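Side-chain contacts in protein LigF (PDB 4XT0), which cleaves beta-aryl ether bonds of lignin with glutathione, as a beta-etherase of the glutathione S-transferase superfamily: residues V114-W119 against N157-E162; E108-C113 against I198-I203; D46-I51 against V57-H62. All coordinates share one frame; numbering follows the deposited sequence.

Overall arrangement
From the N terminus, contact 3 closes first: helix 46-51 folds back on the strand 59-62 only a few residues later, a short local loop within the thioredoxin-like domain that binds glutathione. The chain then enters the helical C-terminal domain, where contacts 1 and 2 share helix 93-121. Residues 108-113 of that helix meet helix 195-204, closing a long loop, and contact 1, which ties the end of helix 93-121 to the connection between helices 146-157 and 161-182, is nested inside it. Contacts 1 and 2 touch through V114 CG2 and I203 CG2, 3.6 Å apart. Contact 3 touches neither: its nearest atoms lie about 8 Å from contact 2 and about 10 Å from contact 1.

Contact 1. Residues V114-W119 against N157-E162; sequences VSTIGW and NGFPQE
The phenyl ring of F159 overlaps the C-terminal part of helix 93-121, with its far end against the base of W119 and one flank against the methyl group of T116. The closest approach is F159 CZ to W119 CB, 3.5 Å, and the methylene comes at the ring obliquely. Next to it, F159 CE1 lies 3.7 Å from the backbone carbon C of W119, so the ring packs on the start of the tryptophan and its main chain, while the indole leads away from F159. The T116 methyl makes a looser contact, CG2 to F159 CE2 at 4.0 Å, with the two side chains at a slant. Its position follows from the threonine torsion: at chi1 -59°, CG2 stands anti to the backbone N, and OG1 is turned beside that N, where it hydrogen-bonds to W112 O one helical turn earlier. The hydroxyl is thus paired within its own helix and the methyl is presented to the ring. The carbonyl O of T116 lies over one face of F159, 4.2 Å above the plane and displaced to the rim. G158, with phi 130°, leaves the helical conformation just ahead of F159, and P160 just after it is the N-cap residue of the next helix. F159 therefore belongs to the connection between helices 146-157 and 161-182, where it also touches R154 and L164. The indole of W119 packs on helix 146-157 and meets W152 edge-to-face, with its nearest atom about 4 Å from the nearest of bound glutathione; the contact joins three helices beside the ligand pocket.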
loop_
_atom_site.group_PDB
_atom_site.type_symbol
_atom_site.label_atom_id
_atom_site.label_comp_id
_atom_site.label_asym_id
_atom_site.label_seq_id
_atom_site.Cartn_x
_atom_site.Cartn_y
_atom_site.Cartn_z
ATOM N N VAL A 114 0.477 -6.493 12.848
ATOM C CA VAL A 114 1.267 -7.639 13.307
ATOM C C VAL A 114 2.692 -7.189 13.640
ATOM O O VAL A 114 3.226 -7.503 14.701
ATOM C CB VAL A 114 1.309 -8.756 12.236
ATOM C CG1 VAL A 114 2.343 -9.819 12.588
ATOM C CG2 VAL A 114 -0.074 -9.366 12.061
ATOM N N SER A 115 3.278 -6.427 12.723
ATOM C CA SER A 115 4.633 -5.911 12.874
ATOM C C SER A 115 4.791 -5.071 14.144
ATOM O O SER A 115 5.744 -5.266 14.904
ATOM C CB SER A 115 5.016 -5.094 11.629
ATOM O OG SER A 115 6.213 -4.364 11.821
ATOM N N THR A 116 3.854 -4.153 14.384
ATOM C CA THR A 116 3.913 -3.307 15.580
ATOM C C THR A 116 4.025 -4.138 16.852
ATOM O O THR A 116 4.795 -3.810 17.753
ATOM C CB THR A 116 2.685 -2.383 15.706
ATOM O OG1 THR A 116 2.607 -1.539 14.552
ATOM C CG2 THR A 116 2.799 -1.519 16.971
ATOM N N ILE A 117 3.265 -5.225 16.921
ATOM C CA ILE A 117 3.338 -6.097 18.087
ATOM C C ILE A 117 4.716 -6.775 18.133
ATOM O O ILE A 117 5.307 -6.920 19.201
ATOM C CB ILE A 117 2.202 -7.137 18.078
ATOM C CG1 ILE A 117 0.843 -6.424 18.107
ATOM C CG2 ILE A 117 2.323 -8.080 19.260
ATOM C CD1 ILE A 117 0.794 -5.246 19.069
ATOM N N GLY A 118 5.230 -7.153 16.962
ATOM C CA GLY A 118 6.572 -7.702 16.842
ATOM C C GLY A 118 7.687 -6.786 17.337
ATOM O O GLY A 118 8.596 -7.238 18.039
ATOM N N TRP A 119 7.631 -5.503 16.979
ATOM C CA TRP A 119 8.627 -4.536 17.450
ATOM C C TRP A 119 8.576 -4.353 18.967
ATOM O O TRP A 119 9.604 -4.141 19.615
ATOM C CB TRP A 119 8.440 -3.178 16.763
ATOM C CG TRP A 119 9.044 -3.108 15.386
ATOM C CD1 TRP A 119 8.451 -3.467 14.207
ATOM C CD2 TRP A 119 10.365 -2.661 15.047
ATOM N NE1 TRP A 119 9.316 -3.266 13.159
ATOM C CE2 TRP A 119 10.497 -2.773 13.648
ATOM C CE3 TRP A 119 11.442 -2.172 15.790
ATOM C CZ2 TRP A 119 11.667 -2.417 12.977
ATOM C CZ3 TRP A 119 12.600 -1.819 15.122
ATOM C CH2 TRP A 119 12.703 -1.943 13.730
ATOM N N ASN A 157 12.678 0.756 24.461
ATOM C CA ASN A 157 12.212 1.546 25.603
ATOM C C ASN A 157 10.717 1.408 25.920
ATOM O O ASN A 157 10.304 1.634 27.057
ATOM C CB ASN A 157 12.545 3.024 25.376
ATOM C CG ASN A 157 14.038 3.272 25.223
ATOM O OD1 ASN A 157 14.471 3.923 24.268
ATOM N ND2 ASN A 157 14.829 2.761 26.164
ATOM N N GLY A 158 9.907 1.065 24.921
ATOM C CA GLY A 158 8.487 0.837 25.147
ATOM C C GLY A 158 7.512 1.550 24.220
ATOM O O GLY A 158 7.682 2.731 23.906
ATOM N N PHE A 159 6.489 0.813 23.784
ATOM C CA PHE A 159 5.361 1.370 23.035
ATOM C C PHE A 159 4.258 1.797 23.996
ATOM O O PHE A 159 4.028 1.124 24.997
ATOM C CB PHE A 159 4.789 0.342 22.045
ATOM C CG PHE A 159 5.679 0.050 20.870
ATOM C CD1 PHE A 159 6.869 -0.644 21.032
ATOM C CD2 PHE A 159 5.306 0.441 19.594
ATOM C CE1 PHE A 159 7.683 -0.918 19.946
ATOM C CE2 PHE A 159 6.112 0.170 18.508
ATOM C CZ PHE A 159 7.302 -0.511 18.686
ATOM N N PRO A 160 3.555 2.902 23.684
ATOM C CA PRO A 160 2.414 3.330 24.509
ATOM C C PRO A 160 1.366 2.222 24.599
ATOM O O PRO A 160 1.179 1.491 23.624
ATOM C CB PRO A 160 1.864 4.551 23.759
ATOM C CG PRO A 160 3.002 5.034 22.914
ATOM C CD PRO A 160 3.786 3.807 22.543
ATOM N N GLN A 161 0.703 2.089 25.742
ATOM C CA GLN A 161 -0.240 0.993 25.931
ATOM C C GLN A 161 -1.404 1.074 24.945
ATOM O O GLN A 161 -1.703 0.101 24.254
ATOM C CB GLN A 161 -0.775 0.974 27.359
ATOM C CG GLN A 161 -1.600 -0.262 27.678
ATOM C CD GLN A 161 -0.824 -1.541 27.452
ATOM O OE1 GLN A 161 0.157 -1.814 28.141
ATOM N NE2 GLN A 161 -1.256 -2.333 26.479
ATOM N N GLU A 162 -2.049 2.235 24.873
ATOM C CA GLU A 162 -3.222 2.398 24.022
ATOM C C GLU A 162 -2.887 2.100 22.555
ATOM O O GLU A 162 -3.735 1.625 21.806
ATOM C CB GLU A 162 -3.811 3.807 24.167
ATOM C CG GLU A 162 -3.061 4.893 23.404
ATOM C CD GLU A 162 -3.836 6.195 23.322
ATOM O OE1 GLU A 162 -4.354 6.646 24.367
ATOM O OE2 GLU A 162 -3.932 6.763 22.209
#

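Contact 2. Residues E108-C113 against I198-I203; sequences EYFCWC and ICNFAI
With CG of F110 anti to its own N (chi1 -175°) and CG2 of I203 likewise anti to N, the two side chains slide past each other in opposite directions, which lays the isoleucine methyl over the phenylalanine ring between two helices of the all-helical C-terminal domain of the glutathione S-transferase fold. The segments 108-113 and 198-203 run nearly parallel, 21° apart in direction, with their axes 9.9 Å from each other at closest approach. The main interaction is CH-pi. I203 CG2 sits 3.6 Å from the centroid of the F110 ring and only 9° off its normal, a placement squarely over the face. I203 CB stands above the ring's margin, 3.6 Å from F110 CE2. The other arm of the isoleucine goes to the neighbouring residue on helix 93-121, where its terminal CD1 rests 3.7 Å from C111 SG and is equally close to C111 CB. I203 thereby straddles F110 and C111. V106 and V114 of the same helix touch I203 too, and the F110 ring also meets W105, S174 of helix 161-182 and L207. Replacing F110 by an alanine is likely to strip the I203 CG2 methyl of the aromatic face it lies on and to open a gap between the helices. The wider pi-type turn at 108-110 ends in F110 itself, and from it Y109 OH reaches a hydrogen bond with E147 of the second subunit. The amide of N200 meets the F110 ring obliquely: its ND2 bonds to A196 O one turn back, while its buried OD1, with no hydrogen-bonding partner in the model, approaches F110 CD2 to 3.6 Å.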
loop_
_atom_site.group_PDB
_atom_site.type_symbol
_atom_site.label_atom_id
_atom_site.label_comp_id
_atom_site.label_asym_id
_atom_site.label_seq_id
_atom_site.Cartn_x
_atom_site.Cartn_y
_atom_site.Cartn_z
ATOM N N GLU A 108 -0.851 -2.263 3.435
ATOM C CA GLU A 108 -1.476 -1.069 4.002
ATOM C C GLU A 108 -2.160 -1.305 5.341
ATOM O O GLU A 108 -2.567 -0.352 5.993
ATOM C CB GLU A 108 -2.496 -0.497 3.011
ATOM C CG GLU A 108 -1.846 -0.099 1.678
ATOM C CD GLU A 108 -2.838 0.081 0.540
ATOM O OE1 GLU A 108 -4.014 0.381 0.831
ATOM O OE2 GLU A 108 -2.425 -0.062 -0.647
ATOM N N TYR A 109 -2.324 -2.562 5.737
ATOM C CA TYR A 109 -3.073 -2.850 6.973
ATOM C C TYR A 109 -2.504 -4.030 7.764
ATOM O O TYR A 109 -2.070 -3.870 8.901
ATOM C CB TYR A 109 -4.547 -3.102 6.616
ATOM C CG TYR A 109 -5.513 -3.093 7.789
ATOM C CD1 TYR A 109 -6.173 -1.926 8.162
ATOM C CD2 TYR A 109 -5.782 -4.257 8.510
ATOM C CE1 TYR A 109 -7.078 -1.914 9.250
ATOM C CE2 TYR A 109 -6.683 -4.257 9.578
ATOM C CZ TYR A 109 -7.326 -3.086 9.939
ATOM O OH TYR A 109 -8.215 -3.087 10.992
ATOM N N PHE A 110 -2.501 -5.213 7.148
ATOM C CA PHE A 110 -2.234 -6.465 7.862
ATOM C C PHE A 110 -0.792 -6.555 8.370
ATOM O O PHE A 110 -0.560 -6.926 9.525
ATOM C CB PHE A 110 -2.565 -7.665 6.946
ATOM C CG PHE A 110 -2.436 -9.027 7.613
ATOM C CD1 PHE A 110 -2.554 -9.174 8.987
ATOM C CD2 PHE A 110 -2.187 -10.160 6.844
ATOM C CE1 PHE A 110 -2.422 -10.414 9.579
ATOM C CE2 PHE A 110 -2.060 -11.416 7.430
ATOM C CZ PHE A 110 -2.173 -11.544 8.803
ATOM N N CYS A 111 0.177 -6.234 7.519
ATOM C CA CYS A 111 1.569 -6.331 7.938
ATOM C C CYS A 111 1.845 -5.425 9.136
ATOM O O CYS A 111 2.518 -5.826 10.073
ATOM C CB CYS A 111 2.528 -5.969 6.800
ATOM S SG CYS A 111 4.270 -5.950 7.332
ATOM N N TRP A 112 1.301 -4.216 9.116
ATOM C CA TRP A 112 1.691 -3.229 10.116
ATOM C C TRP A 112 1.156 -3.480 11.528
ATOM O O TRP A 112 1.853 -3.194 12.514
ATOM C CB TRP A 112 1.298 -1.825 9.630
ATOM C CG TRP A 112 1.947 -1.474 8.319
ATOM C CD1 TRP A 112 1.350 -0.873 7.248
ATOM C CD2 TRP A 112 3.310 -1.738 7.920
ATOM N NE1 TRP A 112 2.253 -0.725 6.224
ATOM C CE2 TRP A 112 3.460 -1.251 6.608
ATOM C CE3 TRP A 112 4.417 -2.327 8.552
ATOM C CZ2 TRP A 112 4.669 -1.337 5.910
ATOM C CZ3 TRP A 112 5.615 -2.417 7.855
ATOM C CH2 TRP A 112 5.731 -1.922 6.551
ATOM N N CYS A 113 -0.048 -4.020 11.664
ATOM C CA CYS A 113 -0.524 -4.274 13.024
ATOM C C CYS A 113 0.233 -5.454 13.644
ATOM O O CYS A 113 0.613 -5.407 14.818
ATOM C CB CYS A 113 -2.043 -4.498 13.058
ATOM S SG CYS A 113 -2.714 -5.764 11.962
ATOM N N ILE A 198 0.863 -15.753 -1.048
ATOM C CA ILE A 198 2.250 -15.606 -0.598
ATOM C C ILE A 198 2.424 -14.368 0.309
ATOM O O ILE A 198 3.000 -14.455 1.401
ATOM C CB ILE A 198 3.216 -15.518 -1.821
ATOM C CG1 ILE A 198 3.408 -16.896 -2.455
ATOM C CG2 ILE A 198 4.566 -14.938 -1.420
ATOM C CD1 ILE A 198 4.124 -16.829 -3.824
ATOM N N CYS A 199 1.890 -13.229 -0.123
ATOM C CA CYS A 199 2.062 -11.987 0.637
ATOM C C CYS A 199 1.355 -12.068 1.991
ATOM O O CYS A 199 1.872 -11.574 2.997
ATOM C CB CYS A 199 1.550 -10.785 -0.164
ATOM S SG CYS A 199 2.552 -10.387 -1.657
ATOM N N ASN A 200 0.182 -12.692 2.024
ATOM C CA ASN A 200 -0.542 -12.834 3.273
ATOM C C ASN A 200 0.084 -13.899 4.168
ATOM O O ASN A 200 0.116 -13.744 5.398
ATOM C CB ASN A 200 -2.016 -13.161 3.007
ATOM C CG ASN A 200 -2.828 -11.931 2.707
ATOM O OD1 ASN A 200 -3.305 -11.258 3.621
ATOM N ND2 ASN A 200 -2.982 -11.616 1.422
ATOM N N PHE A 201 0.581 -14.970 3.549
ATOM C CA PHE A 201 1.253 -16.052 4.283
ATOM C C PHE A 201 2.506 -15.513 4.949
ATOM O O PHE A 201 2.851 -15.923 6.055
ATOM C CB PHE A 201 1.599 -17.222 3.340
ATOM C CG PHE A 201 2.298 -18.382 4.010
ATOM C CD1 PHE A 201 1.569 -19.385 4.625
ATOM C CD2 PHE A 201 3.680 -18.492 3.981
ATOM C CE1 PHE A 201 2.201 -20.480 5.230
ATOM C CE2 PHE A 201 4.328 -19.578 4.584
ATOM C CZ PHE A 201 3.584 -20.578 5.199
ATOM N N ALA A 202 3.186 -14.585 4.272
ATOM C CA ALA A 202 4.395 -13.958 4.823
ATOM C C ALA A 202 4.133 -13.345 6.200
ATOM O O ALA A 202 4.983 -13.429 7.098
ATOM C CB ALA A 202 4.936 -12.882 3.854
ATOM N N ILE A 203 2.954 -12.741 6.362
ATOM C CA ILE A 203 2.541 -12.159 7.655
ATOM C C ILE A 203 1.869 -13.181 8.565
ATOM O O ILE A 203 2.138 -13.223 9.762
ATOM C CB ILE A 203 1.554 -10.954 7.455
ATOM C CG1 ILE A 203 2.106 -9.960 6.424
ATOM C CG2 ILE A 203 1.238 -10.275 8.796
ATOM C CD1 ILE A 203 3.555 -9.502 6.684
#

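Contact 3. Residues D46-I51 against V57-H62; sequences DWFKKI and VPALWH. With GSH (glutathione), chain B.
Apolar packing across the contact centres on F48, whose CZ lies 3.8 Å from V57 CG1 and 4.3 Å from A59 CB. The F48 and V57 side chains cross at about a right angle, and V57 CG1 and A59 CB both come at the ring obliquely. With its CG anti to the backbone N (chi1 179°), F48 extends from the helix toward the strand. One turn on, I51 CG2 adds a looser contact with A59 CB at 4.4 Å.

Hydrogen bonds serve the ligand and the helix. V57 N donates to O2 of glutathione (3.2 Å), and V57 O accepts from its N2 (2.7 Å); this near-straight pair, 164° and 162°, holds the cysteinyl main chain as an antiparallel strand would. The peptide bond to P58 is cis, the hallmark of the thioredoxin fold at this position. Within the weakly bonded helix, K50 NZ binds W47 O at 2.7 Å.

Around these residues, A59 and W61 pair with strand 6-10, whose Y9 touches both F48 and I51, while L60 pairs with strand 65-68. P58 and L60 turn away from helix 46-51 and pack on helix 70-80.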
loop_
_atom_site.group_PDB
_atom_site.type_symbol
_atom_site.label_atom_id
_atom_site.label_comp_id
_atom_site.label_asym_id
_atom_site.label_seq_id
_atom_site.Cartn_x
_atom_site.Cartn_y
_atom_site.Cartn_z
ATOM N N ASP A 46 27.422 -0.160 5.713
ATOM C CA ASP A 46 27.748 0.666 4.554
ATOM C C ASP A 46 27.663 -0.143 3.261
ATOM O O ASP A 46 27.259 0.379 2.224
ATOM C CB ASP A 46 29.143 1.283 4.691
ATOM C CG ASP A 46 29.218 2.319 5.802
ATOM O OD1 ASP A 46 28.221 3.046 6.016
ATOM O OD2 ASP A 46 30.278 2.404 6.460
ATOM N N TRP A 47 28.030 -1.420 3.324
ATOM C CA TRP A 47 27.997 -2.244 2.123
ATOM C C TRP A 47 26.561 -2.553 1.700
ATOM O O TRP A 47 26.288 -2.660 0.508
ATOM C CB TRP A 47 28.805 -3.541 2.302
ATOM C CG TRP A 47 28.226 -4.605 3.202
ATOM C CD1 TRP A 47 28.593 -4.872 4.492
ATOM C CD2 TRP A 47 27.215 -5.577 2.866
ATOM N NE1 TRP A 47 27.864 -5.930 4.985
ATOM C CE2 TRP A 47 27.014 -6.380 4.009
ATOM C CE3 TRP A 47 26.458 -5.833 1.715
ATOM C CZ2 TRP A 47 26.083 -7.424 4.037
ATOM C CZ3 TRP A 47 25.528 -6.875 1.746
ATOM C CH2 TRP A 47 25.352 -7.654 2.897
ATOM N N PHE A 48 25.634 -2.678 2.648
ATOM C CA PHE A 48 24.269 -2.982 2.242
ATOM C C PHE A 48 23.515 -1.728 1.804
ATOM O O PHE A 48 22.695 -1.790 0.888
ATOM C CB PHE A 48 23.469 -3.700 3.335
ATOM C CG PHE A 48 22.049 -3.987 2.912
ATOM C CD1 PHE A 48 21.792 -4.930 1.928
ATOM C CD2 PHE A 48 20.985 -3.265 3.434
ATOM C CE1 PHE A 48 20.484 -5.172 1.481
ATOM C CE2 PHE A 48 19.682 -3.502 3.002
ATOM C CZ PHE A 48 19.431 -4.461 2.027
ATOM N N LYS A 49 23.801 -0.592 2.438
ATOM C CA LYS A 49 23.128 0.659 2.082
ATOM C C LYS A 49 23.569 1.139 0.698
ATOM O O LYS A 49 22.898 1.955 0.059
ATOM C CB LYS A 49 23.383 1.729 3.145
ATOM C CG LYS A 49 22.635 1.460 4.451
ATOM C CD LYS A 49 22.713 2.618 5.456
ATOM C CE LYS A 49 24.111 2.785 6.026
ATOM N NZ LYS A 49 24.133 3.799 7.122
ATOM N N LYS A 50 24.693 0.608 0.230
ATOM C CA LYS A 50 25.118 0.806 -1.147
ATOM C C LYS A 50 24.157 0.088 -2.119
ATOM O O LYS A 50 23.865 0.591 -3.205
ATOM C CB LYS A 50 26.553 0.305 -1.307
ATOM C CG LYS A 50 27.039 0.128 -2.727
ATOM C CD LYS A 50 28.026 -1.033 -2.782
ATOM C CE LYS A 50 27.308 -2.359 -2.513
ATOM N NZ LYS A 50 27.993 -3.233 -1.514
ATOM N N ILE A 51 23.662 -1.081 -1.714
ATOM C CA ILE A 51 22.679 -1.832 -2.503
ATOM C C ILE A 51 21.276 -1.214 -2.389
ATOM O O ILE A 51 20.603 -0.960 -3.396
ATOM C CB ILE A 51 22.647 -3.310 -2.069
ATOM C CG1 ILE A 51 24.004 -3.957 -2.360
ATOM C CG2 ILE A 51 21.533 -4.064 -2.764
ATOM C CD1 ILE A 51 24.219 -5.265 -1.646
ATOM N N VAL A 57 15.386 -4.535 4.197
ATOM C CA VAL A 57 15.274 -5.714 3.352
ATOM C C VAL A 57 13.781 -5.931 3.072
ATOM O O VAL A 57 12.939 -5.451 3.833
ATOM C CB VAL A 57 15.903 -6.966 4.023
ATOM C CG1 VAL A 57 17.406 -6.771 4.250
ATOM C CG2 VAL A 57 15.184 -7.308 5.349
ATOM N N PRO A 58 13.439 -6.654 1.992
ATOM C CA PRO A 58 14.320 -7.280 1.003
ATOM C C PRO A 58 14.740 -6.357 -0.125
ATOM O O PRO A 58 14.133 -5.309 -0.387
ATOM C CB PRO A 58 13.457 -8.424 0.455
ATOM C CG PRO A 58 12.083 -7.856 0.504
ATOM C CD PRO A 58 12.052 -7.128 1.839
ATOM N N ALA A 59 15.796 -6.767 -0.811
ATOM C CA ALA A 59 16.253 -6.067 -1.999
ATOM C C ALA A 59 16.671 -7.125 -3.018
ATOM O O ALA A 59 17.362 -8.078 -2.669
ATOM C CB ALA A 59 17.412 -5.102 -1.658
ATOM N N LEU A 60 16.199 -6.996 -4.257
ATOM C CA LEU A 60 16.597 -7.927 -5.318
ATOM C C LEU A 60 17.610 -7.288 -6.236
ATOM O O LEU A 60 17.402 -6.180 -6.720
ATOM C CB LEU A 60 15.400 -8.380 -6.159
ATOM C CG LEU A 60 15.763 -9.359 -7.297
ATOM C CD1 LEU A 60 15.814 -10.786 -6.736
ATOM C CD2 LEU A 60 14.778 -9.277 -8.465
ATOM N N TRP A 61 18.700 -8.002 -6.490
ATOM C CA TRP A 61 19.717 -7.558 -7.440
ATOM C C TRP A 61 19.595 -8.414 -8.697
ATOM O O TRP A 61 19.635 -9.650 -8.624
ATOM C CB TRP A 61 21.108 -7.684 -6.807
ATOM C CG TRP A 61 22.266 -7.114 -7.579
ATOM C CD1 TRP A 61 22.844 -5.887 -7.398
ATOM C CD2 TRP A 61 23.035 -7.771 -8.602
ATOM N NE1 TRP A 61 23.910 -5.737 -8.252
ATOM C CE2 TRP A 61 24.050 -6.876 -9.000
ATOM C CE3 TRP A 61 22.964 -9.026 -9.215
ATOM C CZ2 TRP A 61 24.985 -7.196 -9.992
ATOM C CZ3 TRP A 61 23.892 -9.343 -10.200
ATOM C CH2 TRP A 61 24.883 -8.430 -10.583
ATOM N N HIS A 62 19.415 -7.773 -9.845
ATOM C CA HIS A 62 19.249 -8.527 -11.085
ATOM C C HIS A 62 20.045 -7.849 -12.188
ATOM O O HIS A 62 19.662 -6.790 -12.689
ATOM C CB HIS A 62 17.765 -8.665 -11.452
ATOM C CG HIS A 62 17.524 -9.372 -12.754
ATOM N ND1 HIS A 62 16.435 -9.103 -13.548
ATOM C CD2 HIS A 62 18.239 -10.329 -13.394
ATOM C CE1 HIS A 62 16.484 -9.866 -14.632
ATOM N NE2 HIS A 62 17.572 -10.615 -14.563
HETATM N N1 GSH B . 7.770 -1.519 2.411
HETATM C CA1 GSH B . 8.964 -2.360 2.580
HETATM C C1 GSH B . 8.823 -3.708 1.882
HETATM O O11 GSH B . 9.796 -4.241 1.384
HETATM O O12 GSH B . 7.640 -4.339 1.820
HETATM C CB1 GSH B . 9.185 -2.583 4.090
HETATM C CG1 GSH B . 10.512 -3.312 4.277
HETATM C CD1 GSH B . 10.711 -3.653 5.742
HETATM O OE1 GSH B . 9.966 -3.193 6.584
HETATM N N2 GSH B . 11.722 -4.474 6.094
HETATM C CA2 GSH B . 11.948 -4.823 7.506
HETATM C C2 GSH B . 13.313 -4.321 7.928
HETATM O O2 GSH B . 14.175 -4.155 7.083
HETATM C CB2 GSH B . 11.947 -6.350 7.657
HETATM S SG2 GSH B . 10.285 -7.065 7.440
HETATM N N3 GSH B . 13.593 -4.067 9.239
HETATM C CA3 GSH B . 14.945 -3.613 9.606
HETATM C C3 GSH B . 15.017 -2.162 10.031
HETATM O O31 GSH B . 15.981 -1.787 10.662
HETATM O O32 GSH B . 14.040 -1.287 9.716
#